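Local coordinates for sugar ABC transporter (Agrobacterium radiobacter, PDB 4RXT), which binds the sugar alpha-L-arabinopyranose between its two lobes and probably serves as the solute-binding component of an ABC-type carbohydrate importer, at residues R114-D118 and Q157-Y162; I137-P142 and K171-Q176; P88-S94 and F101-T106. All coordinates share one frame. Where two conformers were deposited one is given. Residue numbers count along the deposited sequence, not the author numbering.

The three contacts sample both lobes of a periplasmic binding protein of the sugar-binding type. Interaction 3 pairs two strands of the parallel sheet that contains strand 9-11, and its Asp93 binds the arabinopyranose directly. Interactions 1 and 2 belong to the other lobe; helix 145-161 of interaction 1 connects strands 133-139 and 165-172 of interaction 2. Their centres lie 20 Å apart, their nearest atoms about 8 Å. Interaction 2 borders the sugar site, the Asn140 side chain being about 5 Å from the ligand; its nearest atoms are about 9 Å from interaction 3. Interaction 1 is 28 Å from interaction 3 between centres, with the Arg114 side chain about 9 Å from that of sugar-binding Arg150.

Interaction 1 of 3, residues R114-D118 and Q157-Y162; sequences RIAAD and QVKTKY
Gln157, Asp118 and Ala117 carry most of this helix-to-helix contact, which buries 273 Å² in total. Residues 114-118 lie in the N-terminal half of helix 109-128, and 157-161 form the C-terminal end of helix 145-161. The axes of the two short segments approach to 9.8 Å and cross at -55°. The register is set by Arg114 against Gln157 (CA to CA 5.5 Å) and Ala117 against Val158 (CA to CA 6.2 Å).

Gln157, with chi1 t and chi2 p, lies in the crossing: its CB rests 3.7 Å from Ala117 CB, and its CG is 3.9 Å from Arg114 O. Its amide then reaches along the neighbouring helix, where Gln157 NE2 donates to Asp118 OD1 at 2.9 Å with a nearly linear 173° angle. Asp118, with chi1 m, receives a second bond at the same oxygen, from Tyr162 OH to Asp118 OD1 at 2.6 Å. Tyr162 is the first residue to leave helical geometry (phi/psi -127/63); with chi1 m its ring extends back to helix 109-128, Asp118 OD1 lying at the ring edge. One water donates both to Asp118 O (2.7 Å) and to Tyr162 OH (3.2 Å).

Ala117 CB points toward helix 145-161 and also packs 4.0 Å from Val158 CG2. Val158 in turn touches Leu165 and Val167 of strand 165-172, while Ala116 meets Val245 of strand 243-246. Such packing of neighbouring helices over a central sheet is characteristic of the three-layer alpha/beta lobes of periplasmic sugar-binding proteins.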
# COMPACT_ATOMS: atom_id res chain seq x y z
N ARG A 114 10.82 -6.98 2.96
CA ARG A 114 12.25 -7.25 3.07
C ARG A 114 13.09 -5.99 2.95
O ARG A 114 14.03 -5.76 3.72
CB ARG A 114 12.72 -8.26 2.02
CG ARG A 114 12.17 -9.67 2.16
CD ARG A 114 12.77 -10.63 1.10
NE ARG A 114 11.72 -11.46 0.48
CZ ARG A 114 11.38 -11.45 -0.82
NH1 ARG A 114 12.03 -10.68 -1.71
NH2 ARG A 114 10.39 -12.24 -1.24
N ILE A 115 12.76 -5.18 1.95
CA ILE A 115 13.41 -3.86 1.72
C ILE A 115 13.30 -2.94 2.94
O ILE A 115 14.25 -2.30 3.36
CB ILE A 115 12.80 -3.17 0.47
CG1 ILE A 115 13.26 -3.88 -0.80
CG2 ILE A 115 13.19 -1.69 0.36
CD1 ILE A 115 12.54 -3.47 -2.06
N ALA A 116 12.14 -2.98 3.58
CA ALA A 116 11.89 -2.17 4.77
C ALA A 116 12.75 -2.66 5.93
O ALA A 116 13.27 -1.84 6.72
CB ALA A 116 10.42 -2.18 5.14
N ALA A 117 12.86 -4.00 6.05
CA ALA A 117 13.71 -4.59 7.10
C ALA A 117 15.17 -4.15 6.94
O ALA A 117 15.82 -3.70 7.92
CB ALA A 117 13.61 -6.11 7.14
N ASP A 118 15.65 -4.23 5.70
CA ASP A 118 17.02 -3.81 5.40
C ASP A 118 17.19 -2.33 5.77
O ASP A 118 18.22 -1.94 6.30
CB ASP A 118 17.38 -4.03 3.94
CG ASP A 118 17.43 -5.50 3.54
OD1 ASP A 118 17.71 -6.37 4.41
OD2 ASP A 118 17.26 -5.72 2.32
N GLN A 157 12.90 -11.44 7.04
CA GLN A 157 14.22 -10.84 6.80
C GLN A 157 14.87 -10.54 8.16
O GLN A 157 16.05 -10.77 8.41
CB GLN A 157 14.05 -9.56 5.95
CG GLN A 157 15.37 -8.97 5.48
CD GLN A 157 16.02 -9.73 4.34
OE1 GLN A 157 15.74 -10.90 4.09
NE2 GLN A 157 16.91 -9.07 3.63
N VAL A 158 14.07 -9.99 9.08
CA VAL A 158 14.60 -9.73 10.41
C VAL A 158 15.15 -10.98 11.06
O VAL A 158 16.25 -11.01 11.68
CB VAL A 158 13.59 -9.01 11.31
CG1 VAL A 158 14.08 -8.95 12.76
CG2 VAL A 158 13.43 -7.57 10.82
N LYS A 159 14.37 -12.03 10.94
CA LYS A 159 14.74 -13.29 11.60
C LYS A 159 16.04 -13.90 11.08
O LYS A 159 16.86 -14.39 11.87
CB LYS A 159 13.64 -14.30 11.45
CG LYS A 159 14.00 -15.61 12.19
CD LYS A 159 12.88 -16.57 12.38
CE LYS A 159 13.43 -17.83 13.03
NZ LYS A 159 13.53 -17.82 14.51
N THR A 160 16.25 -13.86 9.77
CA THR A 160 17.43 -14.54 9.21
C THR A 160 18.66 -13.61 9.10
O THR A 160 19.80 -13.99 9.38
CB THR A 160 17.14 -15.23 7.88
OG1 THR A 160 16.78 -14.28 6.93
CG2 THR A 160 15.97 -16.16 8.03
N LYS A 161 18.41 -12.38 8.71
CA LYS A 161 19.50 -11.50 8.39
C LYS A 161 19.92 -10.62 9.56
O LYS A 161 21.08 -10.19 9.64
CB LYS A 161 19.16 -10.70 7.13
CG LYS A 161 20.25 -9.76 6.73
CD LYS A 161 20.04 -9.26 5.32
CE LYS A 161 21.27 -8.53 4.84
NZ LYS A 161 22.36 -9.52 4.66
N TYR A 162 18.98 -10.34 10.47
CA TYR A 162 19.23 -9.34 11.55
C TYR A 162 18.96 -9.94 12.92
O TYR A 162 18.08 -9.50 13.64
CB TYR A 162 18.44 -8.06 11.32
CG TYR A 162 18.71 -7.45 9.95
CD1 TYR A 162 19.96 -7.01 9.64
CD2 TYR A 162 17.73 -7.41 8.96
CE1 TYR A 162 20.23 -6.47 8.38
CE2 TYR A 162 17.99 -6.89 7.70
CZ TYR A 162 19.25 -6.42 7.41
OH TYR A 162 19.59 -5.93 6.15
O HOH W 1 20.68 -2.97 5.82

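Interaction 2 of 3, residues I137-P142 and K171-Q176; sequences IITNTP and KYADGQ
Strands 133-139 and 165-172 run parallel, pairing Ile138 with Lys171 (CA to CA 4.8 Å) and Thr139 with Tyr172 (CA to CA 4.7 Å). Lys171 N donates to Ile137 O and Thr139 N to Lys171 O, both at 2.9 Å.

Tyr172, chi1 m, shares a sheet face with Thr139, also m: Thr139 CG2 meets Tyr172 CE2 at 3.5 Å, and Pro142 CB packs 4.0 Å from Tyr172 CD2. A water links Thr139 OG1 (2.7 Å) to Lys171 O (2.8 Å). Tyr172 OH is hydrogen-bonded to Glu148 OE2 on helix 145-161, the crossover of this beta-alpha-beta unit. On the other face, Ile138 (chi1 m, chi2 t) and Lys171 (m, m), whose amine extends clear of strand 133-139, touch Ile183.

Asn140 leaves the extended conformation (phi/psi -53/-46); its O accepts from Gly175 N at 2.9 Å. Its t side chain touches sugar-binding Glu45 and Asn201. Asp174, chi1 p, makes an Asx turn: OD1 accepts from N-cap Gln176 N (3.3 Å) and is hydrogen-bonded to Thr179 OG1; Gln176 NE2 donates to Asp174 OD2 (2.9 Å).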
# COMPACT_ATOMS: atom_id res chain seq x y z
N ILE A 137 6.43 -3.69 14.58
CA ILE A 137 5.72 -3.53 13.36
C ILE A 137 4.28 -3.12 13.69
O ILE A 137 3.65 -3.63 14.60
CB ILE A 137 5.79 -4.78 12.43
CG1 ILE A 137 4.97 -4.58 11.17
CG2 ILE A 137 5.37 -6.04 13.16
CD1 ILE A 137 5.15 -5.64 10.10
N ILE A 138 3.80 -2.14 12.93
CA ILE A 138 2.44 -1.65 13.07
C ILE A 138 1.78 -1.67 11.68
O ILE A 138 2.29 -1.05 10.72
CB ILE A 138 2.37 -0.24 13.69
CG1 ILE A 138 3.17 -0.17 15.00
CG2 ILE A 138 0.90 0.19 13.89
CD1 ILE A 138 3.38 1.24 15.50
N THR A 139 0.65 -2.37 11.62
CA THR A 139 -0.12 -2.68 10.42
C THR A 139 -1.51 -2.03 10.51
O THR A 139 -2.17 -2.09 11.54
CB THR A 139 -0.22 -4.22 10.20
OG1 THR A 139 1.11 -4.74 10.11
CG2 THR A 139 -0.99 -4.55 8.95
N ASN A 140 -1.90 -1.39 9.42
CA ASN A 140 -3.12 -0.54 9.36
C ASN A 140 -4.38 -1.25 9.84
O ASN A 140 -5.14 -0.74 10.56
CB ASN A 140 -3.30 -0.07 7.89
CG ASN A 140 -4.33 1.01 7.70
OD1 ASN A 140 -5.01 1.04 6.70
ND2 ASN A 140 -4.42 1.87 8.60
N THR A 141 -4.55 -2.48 9.36
CA THR A 141 -5.76 -3.28 9.63
C THR A 141 -5.42 -4.74 9.27
O THR A 141 -4.56 -4.99 8.42
CB THR A 141 -6.96 -2.75 8.80
OG1 THR A 141 -8.18 -3.43 9.17
CG2 THR A 141 -6.70 -2.86 7.28
N PRO A 142 -6.10 -5.71 9.91
CA PRO A 142 -5.79 -7.12 9.58
C PRO A 142 -6.42 -7.63 8.27
O PRO A 142 -7.43 -7.11 7.81
CB PRO A 142 -6.38 -7.88 10.76
CG PRO A 142 -7.53 -7.08 11.16
CD PRO A 142 -7.08 -5.64 11.01
N LYS A 171 1.58 -5.08 15.96
CA LYS A 171 0.29 -4.47 16.32
C LYS A 171 -0.51 -4.12 15.08
O LYS A 171 0.08 -3.84 14.00
CB LYS A 171 0.49 -3.20 17.15
CG LYS A 171 1.00 -3.46 18.54
CD LYS A 171 -0.19 -3.91 19.36
CE LYS A 171 0.05 -3.89 20.85
NZ LYS A 171 -0.74 -5.00 21.42
N TYR A 172 -1.83 -4.14 15.24
CA TYR A 172 -2.75 -3.73 14.18
C TYR A 172 -3.60 -2.61 14.67
O TYR A 172 -4.05 -2.61 15.81
CB TYR A 172 -3.68 -4.88 13.79
CG TYR A 172 -2.98 -6.02 13.04
CD1 TYR A 172 -2.36 -7.07 13.72
CD2 TYR A 172 -2.94 -6.03 11.67
CE1 TYR A 172 -1.73 -8.10 13.04
CE2 TYR A 172 -2.33 -7.04 10.98
CZ TYR A 172 -1.75 -8.09 11.67
OH TYR A 172 -1.14 -9.11 10.93
N ALA A 173 -3.84 -1.68 13.77
CA ALA A 173 -4.70 -0.55 14.04
C ALA A 173 -6.10 -0.88 13.45
O ALA A 173 -6.43 -2.06 13.18
CB ALA A 173 -4.08 0.77 13.48
N ASP A 174 -6.94 0.16 13.36
CA ASP A 174 -8.32 0.10 12.86
C ASP A 174 -8.48 0.99 11.61
O ASP A 174 -9.55 1.58 11.36
CB ASP A 174 -9.28 0.59 13.95
CG ASP A 174 -9.04 2.00 14.36
OD1 ASP A 174 -8.06 2.64 13.89
OD2 ASP A 174 -9.86 2.47 15.18
N GLY A 175 -7.41 1.11 10.85
CA GLY A 175 -7.44 1.90 9.65
C GLY A 175 -7.28 3.39 9.81
O GLY A 175 -7.28 4.06 8.81
N GLN A 176 -7.12 3.90 11.02
CA GLN A 176 -6.95 5.34 11.24
C GLN A 176 -5.55 5.73 11.71
O GLN A 176 -4.98 5.14 12.62
CB GLN A 176 -7.96 5.86 12.25
CG GLN A 176 -9.37 5.41 12.00
CD GLN A 176 -10.29 5.89 13.08
OE1 GLN A 176 -10.84 6.98 13.01
NE2 GLN A 176 -10.46 5.08 14.11
O HOH W 2 1.67 -5.67 12.55
O HOH W 3 -7.09 3.10 6.28

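Interaction 3 of 3, residues P88-S94 and F101-T106; sequences PIIGIDS and FKSFLT. With ARA (alpha-L-arabinopyranose), chain B.
This is a parallel strand pair inside the six-stranded sheet of one lobe, and the first strand runs out into the sugar pocket. The segment axes approach to 4.6 Å, with 17° between their N-to-C directions, burying 537 Å² in all; Gly91 pairs with Phe104 and Ile92 with Leu105 (CA to CA 4.8 Å).

Four backbone hydrogen bonds, each 2.9 Å, fix the register: Lys102 N to Ile89 O, Gly91 N to Ser103 O, Leu105 N to Gly91 O, and Asp93 N to Leu105 O. Gly91 CA lies over the face of the Phe104 ring, 3.9 Å from its centroid, a CH-pi contact; a CB here would fall 2.2 Å from Phe104 CE2 and 3.0 Å from Phe101 CE1, so with both rings as placed there is no space for a side chain. Phe101, chi1 m, packs its CD1 3.8 Å from Ile89 CG2. On the face bearing Ile90, Ile92 and Leu105, Ile90 CG2 meets Leu105 CD1 at 3.9 Å, and Ile92 CG2 meets Leu105 CB at 4.1 Å.

At the strand end Asp93 adopts phi/psi 75/-44, and its t side chain turns to the ligand. Arabinopyranose O2 donates to Asp93 OD1 and O3 to Asp93 OD2, both at 2.5 Å; Tyr18 OH is also hydrogen-bonded to Asp93 OD1. One carboxylate thus accepts from two adjacent sugar hydroxyls, a bidentate geometry consistent with recognition of their relative placement.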
# COMPACT_ATOMS: atom_id res chain seq x y z
N PRO A 88 -14.91 -9.30 -16.94
CA PRO A 88 -13.48 -9.51 -16.62
C PRO A 88 -12.98 -8.54 -15.56
O PRO A 88 -13.26 -7.33 -15.63
CB PRO A 88 -12.74 -9.27 -17.93
CG PRO A 88 -13.70 -8.62 -18.81
CD PRO A 88 -15.09 -8.77 -18.30
N ILE A 89 -12.18 -9.10 -14.65
CA ILE A 89 -11.71 -8.39 -13.46
C ILE A 89 -10.21 -8.31 -13.51
O ILE A 89 -9.53 -9.31 -13.69
CB ILE A 89 -12.15 -9.07 -12.14
CG1 ILE A 89 -13.64 -9.47 -12.18
CG2 ILE A 89 -11.78 -8.22 -10.91
CD1 ILE A 89 -14.60 -8.31 -12.29
N ILE A 90 -9.70 -7.09 -13.41
CA ILE A 90 -8.28 -6.81 -13.35
C ILE A 90 -7.99 -6.35 -11.92
O ILE A 90 -8.64 -5.42 -11.40
CB ILE A 90 -7.88 -5.74 -14.40
CG1 ILE A 90 -7.84 -6.33 -15.83
CG2 ILE A 90 -6.56 -5.09 -14.03
CD1 ILE A 90 -9.16 -6.88 -16.35
N GLY A 91 -7.03 -7.00 -11.28
CA GLY A 91 -6.65 -6.64 -9.90
C GLY A 91 -5.45 -5.72 -9.83
O GLY A 91 -4.55 -5.75 -10.68
N ILE A 92 -5.47 -4.87 -8.79
CA ILE A 92 -4.31 -4.04 -8.47
C ILE A 92 -4.01 -4.08 -6.96
O ILE A 92 -4.90 -4.33 -6.13
CB ILE A 92 -4.44 -2.59 -8.98
CG1 ILE A 92 -5.62 -1.87 -8.34
CG2 ILE A 92 -4.53 -2.56 -10.50
CD1 ILE A 92 -5.57 -0.35 -8.54
N ASP A 93 -2.74 -3.85 -6.64
CA ASP A 93 -2.28 -3.47 -5.28
C ASP A 93 -2.22 -4.56 -4.21
O ASP A 93 -1.27 -4.57 -3.44
CB ASP A 93 -3.03 -2.21 -4.78
CG ASP A 93 -2.55 -1.76 -3.40
OD1 ASP A 93 -1.53 -1.04 -3.35
OD2 ASP A 93 -3.18 -2.17 -2.40
N SER A 94 -3.25 -5.41 -4.12
CA SER A 94 -3.47 -6.20 -2.92
C SER A 94 -4.28 -7.41 -3.33
O SER A 94 -5.29 -7.28 -3.99
CB SER A 94 -4.23 -5.35 -1.87
OG SER A 94 -4.30 -5.96 -0.60
N PHE A 101 -8.89 -13.45 -11.72
CA PHE A 101 -8.37 -12.21 -12.30
C PHE A 101 -7.71 -12.45 -13.67
O PHE A 101 -7.04 -13.43 -13.86
CB PHE A 101 -7.31 -11.58 -11.40
CG PHE A 101 -7.81 -11.10 -10.06
CD1 PHE A 101 -8.50 -9.91 -9.94
CD2 PHE A 101 -7.60 -11.88 -8.90
CE1 PHE A 101 -8.89 -9.45 -8.70
CE2 PHE A 101 -8.02 -11.43 -7.67
CZ PHE A 101 -8.69 -10.22 -7.58
N LYS A 102 -7.93 -11.55 -14.61
CA LYS A 102 -7.31 -11.61 -15.94
C LYS A 102 -5.91 -11.06 -15.97
O LYS A 102 -5.09 -11.40 -16.83
CB LYS A 102 -8.17 -10.87 -16.98
CG LYS A 102 -9.57 -11.45 -17.15
CD LYS A 102 -9.50 -12.92 -17.48
CE LYS A 102 -10.85 -13.47 -17.93
NZ LYS A 102 -10.84 -14.95 -18.10
N SER A 103 -5.64 -10.16 -15.04
CA SER A 103 -4.30 -9.61 -14.86
C SER A 103 -4.23 -9.01 -13.48
O SER A 103 -5.28 -8.75 -12.86
CB SER A 103 -3.97 -8.54 -15.91
OG SER A 103 -2.62 -8.11 -15.86
N PHE A 104 -3.01 -8.81 -13.01
CA PHE A 104 -2.78 -8.25 -11.69
C PHE A 104 -1.55 -7.35 -11.72
O PHE A 104 -0.46 -7.79 -12.11
CB PHE A 104 -2.62 -9.34 -10.62
CG PHE A 104 -3.19 -8.94 -9.29
CD1 PHE A 104 -2.50 -8.06 -8.47
CD2 PHE A 104 -4.47 -9.37 -8.90
CE1 PHE A 104 -3.04 -7.66 -7.27
CE2 PHE A 104 -5.03 -8.93 -7.71
CZ PHE A 104 -4.30 -8.09 -6.89
N LEU A 105 -1.72 -6.10 -11.29
CA LEU A 105 -0.62 -5.11 -11.29
C LEU A 105 -0.39 -4.69 -9.84
O LEU A 105 -1.31 -4.23 -9.15
CB LEU A 105 -0.98 -3.90 -12.13
CG LEU A 105 -1.25 -4.09 -13.62
CD1 LEU A 105 -2.71 -4.43 -13.88
CD2 LEU A 105 -0.83 -2.84 -14.38
N THR A 106 0.82 -4.89 -9.36
CA THR A 106 1.11 -4.75 -7.93
C THR A 106 2.59 -4.61 -7.62
O THR A 106 3.44 -5.09 -8.37
CB THR A 106 0.52 -5.95 -7.14
OG1 THR A 106 0.69 -5.75 -5.73
CG2 THR A 106 1.16 -7.27 -7.55
C1 ARA B . -0.88 1.38 0.47
C2 ARA B . -1.16 -0.12 0.23
C3 ARA B . -2.66 -0.35 0.20
C4 ARA B . -3.35 0.23 1.45
C5 ARA B . -2.46 1.16 2.17
O1 ARA B . 0.42 1.13 1.00
O2 ARA B . -0.61 -0.54 -1.03
O3 ARA B . -2.89 -1.76 0.01
O4 ARA B . -3.57 -0.74 2.47
O5 ARA B . -1.74 2.09 1.35